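Local coordinates for protein UTP-glucose-1-phosphate uridylyltransferase 2 (Trypanosoma brucei, PDB 3GUE) that probably catalyses the transfer of a uridylyl group from UTP to alpha-D-glucose 1-phosphate, yielding UDP-glucose and diphosphate, at residues E280-P285 with P327-P332; N331-N336 with V345-V350; S453-V458 with G473-N478. All blocks are in the same frame, centred on the assembly; numbering follows the deposited sequence.

Contact 1: E280-P285 with P327-P332; sequences ESAQCP and PVMRNP. With UPG (uridine-5'-diphosphate-glucose), chain C.
The short 3-10 turn at 281-283 runs past strand 329-334 at more than strand-pairing distance, the CA atoms of Ala282 and Asn331 and those of Gln283 and Met329 each lying 6.1 Å apart. Side chains and two waters fill the interval, a clear case of a backbone turn fitted to a strand largely through a methionine side chain. Met329 reaches out with an extended chi2 and then bends at chi3 (-72°), so that its sulfur comes to rest on the aliphatic root of Glu280, SD to CB at 3.6 Å. Gln283 crosses the methionine at about a right angle, its CG 3.7 Å from Met329 CG. The Gln283 amide is held at both ends. Gln283 OE1 accepts a nearly straight bond from Glu280 N (2.8 Å, 175°) in the carbonyl plane, and NE2 donates to a water that in turn donates a hydrogen bond to Val328 O. A second water accepts from Arg330 N and donates to Ala282 O at 2.6 Å. Beyond the methionine, the Glu280 chain bends at chi2 (-69°) and presents its carboxylate to the glucose of UDP-glucose: OE1 receives O2' and OE2 receives O3', each at 2.5 Å. This two-pronged grip on neighbouring hydroxyls is consistent with orienting the glucose, while Met329 and Gln283 form a second shell behind the glutamate, one packing on its side chain and the other bonding its main-chain N-H. Around the site, Asn302 and Lys376 also bond the nucleotide sugar. Ser281 and Cys284 pack on helix 289-292, and Val328 and Arg330 on helix 26-40. Strand 329-334 itself lies at the outer side of its antiparallel sheet, next to strand 344-349.

Contact 2: N331-N336 with V345-V350; sequences NPKTVN and VYQLEV
Strands 329-334 and 344-349 form a beta hairpin, and here its antiparallel ladder is strongly twisted, the local strand directions standing 137° apart. The main-chain bonds come first. Asn331 with Gln347 and Lys333 with Val345 are hydrogen-bonded pairs, each closed by two N-H...O=C bonds; Gln347 N meets Asn331 O at 2.7 Å and Val345 N meets Lys333 O at 2.8 Å, both almost straight. In all four bonds the donor sits above the carbonyl plane. Pro332, which has no N-H to give, falls at the non-hydrogen-bonded position opposite Tyr346, where its CA-H points to Val345 O. Apolar contact on that face is modest: Pro332 CB lies 4.0 Å from Tyr346 CD1. Asn331, Lys333 and Gln347 point to the other face, shared with Val345. There Val335 packs against Val345, whose CG2 occupies the crowded position between its own backbone N and carbonyl carbon.

Polar contacts complete this second face, where the Glu349 carboxylate reaches its neighbours. Gln347 NE2, at the end of an extended chain, donates to Glu349 OE2 at 3.2 Å, and Asn331 ND2 makes only a weak bond to Glu349 OE1 at 3.4 Å, the amide and carboxylate planes being 55° apart. Glu349 OE1 also presses on Asn331 CB at 3.1 Å. Glu349 lies near Gly190 of the UDP-glucose site, while Leu348 and Val350 border the pocket of a bound dithiol, probably from the crystallisation liquor. Lys333 bends at chi2 (-73°), crosses Gln347 at about a right angle and sets Lys333 CG 3.4 Å from Gln347 OE1. A water lies within hydrogen-bonding distance of both Gln347 OE1, at 3.1 Å, and Thr334 O.

Contact 3: S453-V458 with G473-N478; sequences SVRGNV and GRVLDN
Arg455 turns CG anti to its carbonyl carbon (chi1 -61°) and then runs extended to NE, while Ser453 and Val475 set OG and CG1 anti to their backbone nitrogens (chi1 166° and 177°). The guanidinium is thereby laid alongside strand 475-477: Arg455 NE donates to Ser453 OG at 2.8 Å, and Val475 CG1 sits over one face, toward its rim, 3.5 Å from Arg455 CZ. Asp477 is near, but its OD2 stays 4.6 Å from Arg455 NH1, beyond a salt bridge. The backbones pair in parallel, alternating Ser453 N to Arg474 O, Leu476 N to Ser453 O, Arg455 N to Leu476 O, and finally Asn478 N to Arg455 O at 2.6 Å. On the opposite face from Arg455, Leu476 CB packs on Val458 CG2 at 3.9 Å. The chain turns a corner at Gly456 and Asn457, with phi positive at the glycine; Asn478 ND2 lies 3.3 Å from Gly456 CA, in the place a side chain would need. Asn478 OD1 accepts Asn457 N at 3.1 Å from well above the amide plane. In-register parallel strands, stacked one coil apart, are characteristic of a parallel beta-helix, consistent with the C-terminal domain of eukaryotic UDP-glucose pyrophosphorylases.

How the contacts relate
Contacts 1 and 2 are two uses of one strand. Their centres lie 10 Å apart and they share Asn331 and Pro332, with strand 329-334 facing the turn that follows the sugar-binding Glu280 in contact 1 and its hairpin partner in contact 2. A probable hydrogen bond from Met329 N to Glu349 O, 2.8 Å long, ties the methionine into the hairpin; Met329 in turn packs on Glu280, which bonds the glucose. Contact 3 belongs elsewhere: its centre is about 38 Å from that of contact 1 and 40 Å from that of contact 2. The nearest atoms of contacts 1 and 3 are still about 23 Å apart, and contact 3 lies away from the nucleotide-sugar site.

Contact 1: E280-P285 with P327-P332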
loop_
_atom_site.group_PDB
_atom_site.type_symbol
_atom_site.label_atom_id
_atom_site.label_comp_id
_atom_site.label_asym_id
_atom_site.label_seq_id
_atom_site.Cartn_x
_atom_site.Cartn_y
_atom_site.Cartn_z
ATOM N N GLU A 280 1.140 4.281 -11.286
ATOM C CA GLU A 280 1.833 3.397 -10.328
ATOM C C GLU A 280 3.227 3.026 -10.821
ATOM O O GLU A 280 3.527 3.170 -12.002
ATOM C CB GLU A 280 1.037 2.125 -10.102
ATOM C CG GLU A 280 -0.326 2.306 -9.419
ATOM C CD GLU A 280 -0.215 2.725 -7.966
ATOM O OE1 GLU A 280 0.131 1.905 -7.092
ATOM O OE2 GLU A 280 -0.505 3.880 -7.699
ATOM N N SER A 281 4.067 2.530 -9.916
ATOM C CA SER A 281 5.377 1.976 -10.291
ATOM C C SER A 281 5.302 0.965 -11.448
ATOM O O SER A 281 6.097 1.029 -12.396
ATOM C CB SER A 281 6.013 1.304 -9.075
ATOM O OG SER A 281 6.517 2.259 -8.173
ATOM N N ALA A 282 4.351 0.039 -11.351
ATOM C CA ALA A 282 4.148 -1.007 -12.349
ATOM C C ALA A 282 3.641 -0.499 -13.712
ATOM O O ALA A 282 3.628 -1.248 -14.694
ATOM C CB ALA A 282 3.204 -2.045 -11.807
ATOM N N GLN A 283 3.239 0.766 -13.767
ATOM C CA GLN A 283 2.711 1.377 -14.998
ATOM C C GLN A 283 3.763 2.257 -15.655
ATOM O O GLN A 283 3.521 2.871 -16.692
ATOM C CB GLN A 283 1.449 2.190 -14.694
ATOM C CG GLN A 283 0.219 1.349 -14.404
ATOM C CD GLN A 283 -0.933 2.175 -13.861
ATOM O OE1 GLN A 283 -0.741 3.001 -12.955
ATOM N NE2 GLN A 283 -2.152 1.945 -14.391
ATOM N N CYS A 284 4.940 2.326 -15.045
ATOM C CA CYS A 284 5.979 3.201 -15.546
ATOM C C CYS A 284 6.991 2.417 -16.367
ATOM O O CYS A 284 7.677 1.538 -15.838
ATOM C CB CYS A 284 6.646 4.016 -14.417
ATOM S SG CYS A 284 7.945 5.131 -15.012
ATOM N N PRO A 285 7.075 2.726 -17.678
ATOM C CA PRO A 285 8.018 2.069 -18.576
ATOM C C PRO A 285 9.441 2.363 -18.163
ATOM O O PRO A 285 9.740 3.469 -17.707
ATOM C CB PRO A 285 7.736 2.722 -19.931
ATOM C CG PRO A 285 6.423 3.347 -19.790
ATOM C CD PRO A 285 6.285 3.749 -18.387
ATOM N N PRO A 327 -7.672 0.499 -14.873
ATOM C CA PRO A 327 -6.575 0.098 -15.776
ATOM C C PRO A 327 -5.758 -1.085 -15.255
ATOM O O PRO A 327 -5.328 -1.106 -14.075
ATOM C CB PRO A 327 -5.712 1.359 -15.886
ATOM C CG PRO A 327 -6.037 2.162 -14.704
ATOM C CD PRO A 327 -7.429 1.807 -14.249
ATOM N N VAL A 328 -5.563 -2.079 -16.127
ATOM C CA VAL A 328 -4.864 -3.286 -15.726
ATOM C C VAL A 328 -3.370 -2.996 -15.773
ATOM O O VAL A 328 -2.893 -2.339 -16.694
ATOM C CB VAL A 328 -5.209 -4.510 -16.602
ATOM C CG1 VAL A 328 -4.818 -4.280 -18.099
ATOM C CG2 VAL A 328 -4.541 -5.761 -16.039
ATOM N N MET A 329 -2.653 -3.463 -14.748
ATOM C CA MET A 329 -1.211 -3.302 -14.694
ATOM C C MET A 329 -0.645 -4.700 -14.907
ATOM O O MET A 329 -1.099 -5.657 -14.287
ATOM C CB MET A 329 -0.778 -2.746 -13.326
ATOM C CG MET A 329 -1.595 -1.530 -12.846
ATOM S SD MET A 329 -0.860 -0.678 -11.432
ATOM C CE MET A 329 -1.149 -1.839 -10.084
ATOM N N ARG A 330 0.338 -4.806 -15.792
ATOM C CA ARG A 330 0.844 -6.101 -16.230
ATOM C C ARG A 330 2.222 -6.239 -15.632
ATOM O O ARG A 330 3.199 -5.735 -16.180
ATOM C CB ARG A 330 0.878 -6.159 -17.764
ATOM C CG ARG A 330 1.221 -7.530 -18.370
ATOM C CD ARG A 330 1.781 -7.368 -19.766
ATOM N NE ARG A 330 3.017 -6.586 -19.766
ATOM C CZ ARG A 330 3.819 -6.426 -20.819
ATOM N NH1 ARG A 330 3.548 -7.022 -21.982
ATOM N NH2 ARG A 330 4.908 -5.676 -20.708
ATOM N N ASN A 331 2.267 -6.891 -14.479
ATOM C CA ASN A 331 3.444 -6.949 -13.617
ATOM C C ASN A 331 4.294 -8.207 -13.854
ATOM O O ASN A 331 3.891 -9.302 -13.464
ATOM C CB ASN A 331 2.981 -6.894 -12.137
ATOM C CG ASN A 331 3.995 -6.249 -11.210
ATOM O OD1 ASN A 331 5.003 -5.693 -11.638
ATOM N ND2 ASN A 331 3.708 -6.297 -9.921
ATOM N N PRO A 332 5.486 -8.052 -14.467
ATOM C CA PRO A 332 6.317 -9.212 -14.806
ATOM C C PRO A 332 7.084 -9.676 -13.568
ATOM O O PRO A 332 7.602 -8.842 -12.822
ATOM C CB PRO A 332 7.276 -8.637 -15.854
ATOM C CG PRO A 332 7.482 -7.211 -15.386
ATOM C CD PRO A 332 6.141 -6.778 -14.847
HETATM N N1 UPG C . -2.890 -5.214 -0.890
HETATM C C2 UPG C . -4.111 -5.918 -0.854
HETATM N N3 UPG C . -4.427 -6.695 -1.955
HETATM C C4 UPG C . -3.617 -6.801 -3.060
HETATM C C5 UPG C . -2.412 -6.089 -3.113
HETATM C C6 UPG C . -2.040 -5.289 -2.037
HETATM O O2 UPG C . -4.901 -5.913 0.102
HETATM O O4 UPG C . -3.996 -7.539 -3.980
HETATM C C1C UPG C . -2.500 -4.354 0.274
HETATM C C2C UPG C . -1.094 -4.452 0.872
HETATM O O2C UPG C . -1.002 -5.556 1.782
HETATM C C3C UPG C . -1.034 -3.123 1.621
HETATM C C4C UPG C . -1.749 -2.179 0.667
HETATM O O4C UPG C . -2.585 -2.996 -0.195
HETATM O O3C UPG C . -1.814 -3.226 2.811
HETATM C C5C UPG C . -0.741 -1.408 -0.248
HETATM O O5C UPG C . -0.068 -2.227 -1.166
HETATM P PA UPG C . 1.500 -2.009 -1.481
HETATM O O1A UPG C . 2.145 -1.890 -0.143
HETATM O O2A UPG C . 2.006 -2.994 -2.443
HETATM O O3A UPG C . 1.497 -0.507 -2.155
HETATM P PB UPG C . 1.337 -0.131 -3.730
HETATM O O1B UPG C . 0.127 -0.798 -4.239
HETATM O O2B UPG C . 2.636 -0.292 -4.457
HETATM O O3B UPG C . 1.155 1.456 -3.579
HETATM C "C1'" UPG C . -0.046 1.972 -2.896
HETATM C "C2'" UPG C . -0.820 2.854 -3.865
HETATM C "C3'" UPG C . 0.118 3.960 -4.330
HETATM C "C4'" UPG C . 0.564 4.781 -3.109
HETATM C "C5'" UPG C . 1.246 3.862 -2.064
HETATM C "C6'" UPG C . 1.401 4.580 -0.748
HETATM O "O2'" UPG C . -1.277 2.104 -5.005
HETATM O "O3'" UPG C . -0.538 4.743 -5.312
HETATM O "O4'" UPG C . 1.457 5.813 -3.499
HETATM O "O5'" UPG C . 0.448 2.688 -1.747
HETATM O "O6'" UPG C . 2.347 3.879 0.061
HETATM O O HOH W 1 1.781 -2.289 -16.180
HETATM O O HOH W 2 -2.273 0.528 -16.968
#

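Contact 2: N331-N336 with V345-V350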
loop_
_atom_site.group_PDB
_atom_site.type_symbol
_atom_site.label_atom_id
_atom_site.label_comp_id
_atom_site.label_asym_id
_atom_site.label_seq_id
_atom_site.Cartn_x
_atom_site.Cartn_y
_atom_site.Cartn_z
ATOM N N ASN A 331 2.267 -6.891 -14.479
ATOM C CA ASN A 331 3.444 -6.949 -13.617
ATOM C C ASN A 331 4.294 -8.207 -13.854
ATOM O O ASN A 331 3.891 -9.302 -13.464
ATOM C CB ASN A 331 2.981 -6.894 -12.137
ATOM C CG ASN A 331 3.995 -6.249 -11.210
ATOM O OD1 ASN A 331 5.003 -5.693 -11.638
ATOM N ND2 ASN A 331 3.708 -6.297 -9.921
ATOM N N PRO A 332 5.486 -8.052 -14.467
ATOM C CA PRO A 332 6.317 -9.212 -14.806
ATOM C C PRO A 332 7.084 -9.676 -13.568
ATOM O O PRO A 332 7.602 -8.842 -12.822
ATOM C CB PRO A 332 7.276 -8.637 -15.854
ATOM C CG PRO A 332 7.482 -7.211 -15.386
ATOM C CD PRO A 332 6.141 -6.778 -14.847
ATOM N N LYS A 333 7.136 -10.987 -13.343
ATOM C CA LYS A 333 7.792 -11.604 -12.185
ATOM C C LYS A 333 8.277 -12.989 -12.601
ATOM O O LYS A 333 8.050 -13.426 -13.719
ATOM C CB LYS A 333 6.801 -11.815 -11.020
ATOM C CG LYS A 333 6.196 -10.578 -10.351
ATOM C CD LYS A 333 7.168 -9.838 -9.502
ATOM C CE LYS A 333 6.519 -8.561 -8.934
ATOM N NZ LYS A 333 7.547 -7.657 -8.354
ATOM N N THR A 334 8.927 -13.693 -11.683
ATOM C CA THR A 334 9.095 -15.135 -11.824
ATOM C C THR A 334 8.094 -15.780 -10.875
ATOM O O THR A 334 7.790 -15.196 -9.825
ATOM C CB THR A 334 10.531 -15.589 -11.536
ATOM O OG1 THR A 334 10.891 -15.254 -10.191
ATOM C CG2 THR A 334 11.508 -14.937 -12.541
ATOM N N VAL A 335 7.557 -16.941 -11.263
ATOM C CA VAL A 335 6.564 -17.679 -10.451
ATOM C C VAL A 335 6.969 -17.876 -8.975
ATOM O O VAL A 335 6.152 -17.698 -8.073
ATOM C CB VAL A 335 6.150 -19.049 -11.092
ATOM C CG1 VAL A 335 7.346 -19.989 -11.262
ATOM C CG2 VAL A 335 5.026 -19.702 -10.277
ATOM N N ASN A 336 8.216 -18.279 -8.743
ATOM C CA ASN A 336 8.778 -18.185 -7.419
ATOM C C ASN A 336 9.609 -16.914 -7.392
ATOM O O ASN A 336 10.665 -16.835 -8.037
ATOM C CB ASN A 336 9.579 -19.436 -7.050
ATOM C CG ASN A 336 10.380 -19.276 -5.736
ATOM O OD1 ASN A 336 10.468 -18.209 -5.170
ATOM N ND2 ASN A 336 10.980 -20.351 -5.294
ATOM N N VAL A 345 6.527 -14.884 -15.490
ATOM C CA VAL A 345 5.074 -14.727 -15.490
ATOM C C VAL A 345 4.659 -13.263 -15.501
ATOM O O VAL A 345 5.492 -12.354 -15.398
ATOM C CB VAL A 345 4.359 -15.468 -14.289
ATOM C CG1 VAL A 345 4.550 -16.999 -14.405
ATOM C CG2 VAL A 345 4.834 -14.954 -12.924
ATOM N N TYR A 346 3.356 -13.055 -15.615
ATOM C CA TYR A 346 2.764 -11.739 -15.539
ATOM C C TYR A 346 1.660 -11.798 -14.484
ATOM O O TYR A 346 0.813 -12.690 -14.519
ATOM C CB TYR A 346 2.152 -11.327 -16.884
ATOM C CG TYR A 346 3.092 -10.963 -18.024
ATOM C CD1 TYR A 346 4.094 -10.001 -17.869
ATOM C CD2 TYR A 346 2.900 -11.517 -19.308
ATOM C CE1 TYR A 346 4.933 -9.634 -18.957
ATOM C CE2 TYR A 346 3.719 -11.160 -20.393
ATOM C CZ TYR A 346 4.731 -10.230 -20.213
ATOM O OH TYR A 346 5.544 -9.899 -21.278
ATOM N N GLN A 347 1.699 -10.855 -13.534
ATOM C CA GLN A 347 0.611 -10.658 -12.590
ATOM C C GLN A 347 -0.261 -9.479 -13.029
ATOM O O GLN A 347 0.205 -8.346 -13.176
ATOM C CB GLN A 347 1.155 -10.495 -11.170
ATOM C CG GLN A 347 2.159 -11.617 -10.820
ATOM C CD GLN A 347 2.894 -11.453 -9.496
ATOM O OE1 GLN A 347 3.581 -12.371 -9.067
ATOM N NE2 GLN A 347 2.770 -10.296 -8.857
ATOM N N LEU A 348 -1.530 -9.784 -13.298
ATOM C CA LEU A 348 -2.500 -8.780 -13.704
ATOM C C LEU A 348 -3.141 -8.234 -12.414
ATOM O O LEU A 348 -3.621 -8.997 -11.587
ATOM C CB LEU A 348 -3.548 -9.390 -14.628
ATOM C CG LEU A 348 -3.103 -10.115 -15.897
ATOM C CD1 LEU A 348 -4.314 -10.397 -16.772
ATOM C CD2 LEU A 348 -2.050 -9.366 -16.683
ATOM N N GLU A 349 -3.096 -6.914 -12.243
ATOM C CA GLU A 349 -3.458 -6.269 -10.981
ATOM C C GLU A 349 -4.053 -4.904 -11.268
ATOM O O GLU A 349 -3.660 -4.257 -12.248
ATOM C CB GLU A 349 -2.215 -6.041 -10.115
ATOM C CG GLU A 349 -1.611 -7.279 -9.478
ATOM C CD GLU A 349 -0.111 -7.306 -9.644
ATOM O OE1 GLU A 349 0.368 -6.600 -10.547
ATOM O OE2 GLU A 349 0.584 -8.010 -8.882
ATOM N N VAL A 350 -4.969 -4.467 -10.399
ATOM C CA VAL A 350 -5.467 -3.084 -10.384
ATOM C C VAL A 350 -5.231 -2.369 -9.045
ATOM O O VAL A 350 -5.071 -3.020 -8.001
ATOM C CB VAL A 350 -6.979 -3.023 -10.683
ATOM C CG1 VAL A 350 -7.236 -3.209 -12.150
ATOM C CG2 VAL A 350 -7.735 -4.082 -9.857
HETATM O O HOH W 3 5.761 -14.505 -8.439
#

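Contact 3: S453-V458 with G473-N478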
loop_
_atom_site.group_PDB
_atom_site.type_symbol
_atom_site.label_atom_id
_atom_site.label_comp_id
_atom_site.label_asym_id
_atom_site.label_seq_id
_atom_site.Cartn_x
_atom_site.Cartn_y
_atom_site.Cartn_z
ATOM N N SER A 453 24.245 6.547 16.543
ATOM C CA SER A 453 23.511 7.760 16.210
ATOM C C SER A 453 23.875 8.180 14.790
ATOM O O SER A 453 25.044 8.428 14.497
ATOM C CB SER A 453 23.837 8.864 17.236
ATOM O OG SER A 453 23.418 10.150 16.801
ATOM N N VAL A 454 22.893 8.207 13.890
ATOM C CA VAL A 454 23.172 8.651 12.500
ATOM C C VAL A 454 22.666 10.099 12.303
ATOM O O VAL A 454 21.493 10.404 12.577
ATOM C CB VAL A 454 22.610 7.679 11.410
ATOM C CG1 VAL A 454 22.780 8.248 10.025
ATOM C CG2 VAL A 454 23.231 6.289 11.490
ATOM N N ARG A 455 23.563 10.982 11.850
ATOM C CA ARG A 455 23.271 12.407 11.776
ATOM C C ARG A 455 23.656 13.013 10.420
ATOM O O ARG A 455 24.759 12.760 9.890
ATOM C CB ARG A 455 24.029 13.161 12.874
ATOM C CG ARG A 455 23.675 12.756 14.278
ATOM C CD ARG A 455 24.719 13.260 15.272
ATOM N NE ARG A 455 24.453 12.698 16.594
ATOM C CZ ARG A 455 25.088 13.019 17.718
ATOM N NH1 ARG A 455 26.060 13.917 17.726
ATOM N NH2 ARG A 455 24.745 12.415 18.842
ATOM N N GLY A 456 22.767 13.843 9.890
ATOM C CA GLY A 456 23.029 14.548 8.629
ATOM C C GLY A 456 22.948 13.601 7.446
ATOM O O GLY A 456 21.997 12.827 7.360
ATOM N N ASN A 457 23.922 13.706 6.532
ATOM C CA ASN A 457 24.074 12.809 5.383
ATOM C C ASN A 457 25.188 11.761 5.549
ATOM O O ASN A 457 26.380 12.075 5.379
ATOM C CB ASN A 457 24.323 13.618 4.106
ATOM C CG ASN A 457 23.136 14.491 3.727
ATOM O OD1 ASN A 457 23.295 15.630 3.307
ATOM N ND2 ASN A 457 21.942 13.959 3.892
ATOM N N VAL A 458 24.803 10.519 5.853
ATOM C CA VAL A 458 25.759 9.440 6.133
ATOM C C VAL A 458 25.858 8.398 5.013
ATOM O O VAL A 458 24.844 7.883 4.541
ATOM C CB VAL A 458 25.470 8.777 7.500
ATOM C CG1 VAL A 458 26.294 7.471 7.723
ATOM C CG2 VAL A 458 25.747 9.767 8.609
ATOM N N GLY A 473 27.532 2.751 20.138
ATOM C CA GLY A 473 27.762 4.128 20.580
ATOM C C GLY A 473 28.424 5.021 19.540
ATOM O O GLY A 473 28.622 6.208 19.785
ATOM N N ARG A 474 28.783 4.452 18.388
ATOM C CA ARG A 474 29.345 5.228 17.259
ATOM C C ARG A 474 28.405 6.350 16.810
ATOM O O ARG A 474 27.228 6.120 16.541
ATOM C CB ARG A 474 29.639 4.304 16.072
ATOM C CG ARG A 474 30.211 4.988 14.835
ATOM C CD ARG A 474 31.722 5.044 14.886
ATOM N NE ARG A 474 32.298 5.718 13.718
ATOM C CZ ARG A 474 32.765 5.093 12.641
ATOM N NH1 ARG A 474 32.744 3.763 12.562
ATOM N NH2 ARG A 474 33.260 5.798 11.641
ATOM N N VAL A 475 28.932 7.565 16.758
ATOM C CA VAL A 475 28.219 8.706 16.165
ATOM C C VAL A 475 28.717 8.904 14.725
ATOM O O VAL A 475 29.903 9.161 14.486
ATOM C CB VAL A 475 28.432 10.038 16.970
ATOM C CG1 VAL A 475 27.724 11.206 16.254
ATOM C CG2 VAL A 475 27.962 9.910 18.411
ATOM N N LEU A 476 27.808 8.772 13.772
ATOM C CA LEU A 476 28.104 9.089 12.392
ATOM C C LEU A 476 27.416 10.393 12.039
ATOM O O LEU A 476 26.191 10.443 11.833
ATOM C CB LEU A 476 27.653 7.968 11.470
ATOM C CG LEU A 476 28.390 6.641 11.601
ATOM C CD1 LEU A 476 27.427 5.575 11.176
ATOM C CD2 LEU A 476 29.697 6.618 10.769
ATOM N N ASP A 477 28.227 11.442 11.980
ATOM C CA ASP A 477 27.741 12.808 11.833
ATOM C C ASP A 477 28.188 13.374 10.483
ATOM O O ASP A 477 29.349 13.792 10.338
ATOM C CB ASP A 477 28.322 13.648 12.973
ATOM C CG ASP A 477 27.683 15.020 13.088
ATOM O OD1 ASP A 477 26.810 15.361 12.264
ATOM O OD2 ASP A 477 28.066 15.756 14.024
ATOM N N ASN A 478 27.283 13.372 9.500
ATOM C CA ASN A 478 27.616 13.826 8.147
ATOM C C ASN A 478 28.902 13.187 7.577
ATOM O O ASN A 478 29.711 13.846 6.893
ATOM C CB ASN A 478 27.686 15.360 8.121
ATOM C CG ASN A 478 26.404 15.967 7.666
ATOM O OD1 ASN A 478 26.061 15.897 6.482
ATOM N ND2 ASN A 478 25.643 16.523 8.610
HETATM O O HOH W 4 26.510 16.321 4.002
HETATM O O HOH W 5 28.223 13.679 3.785
#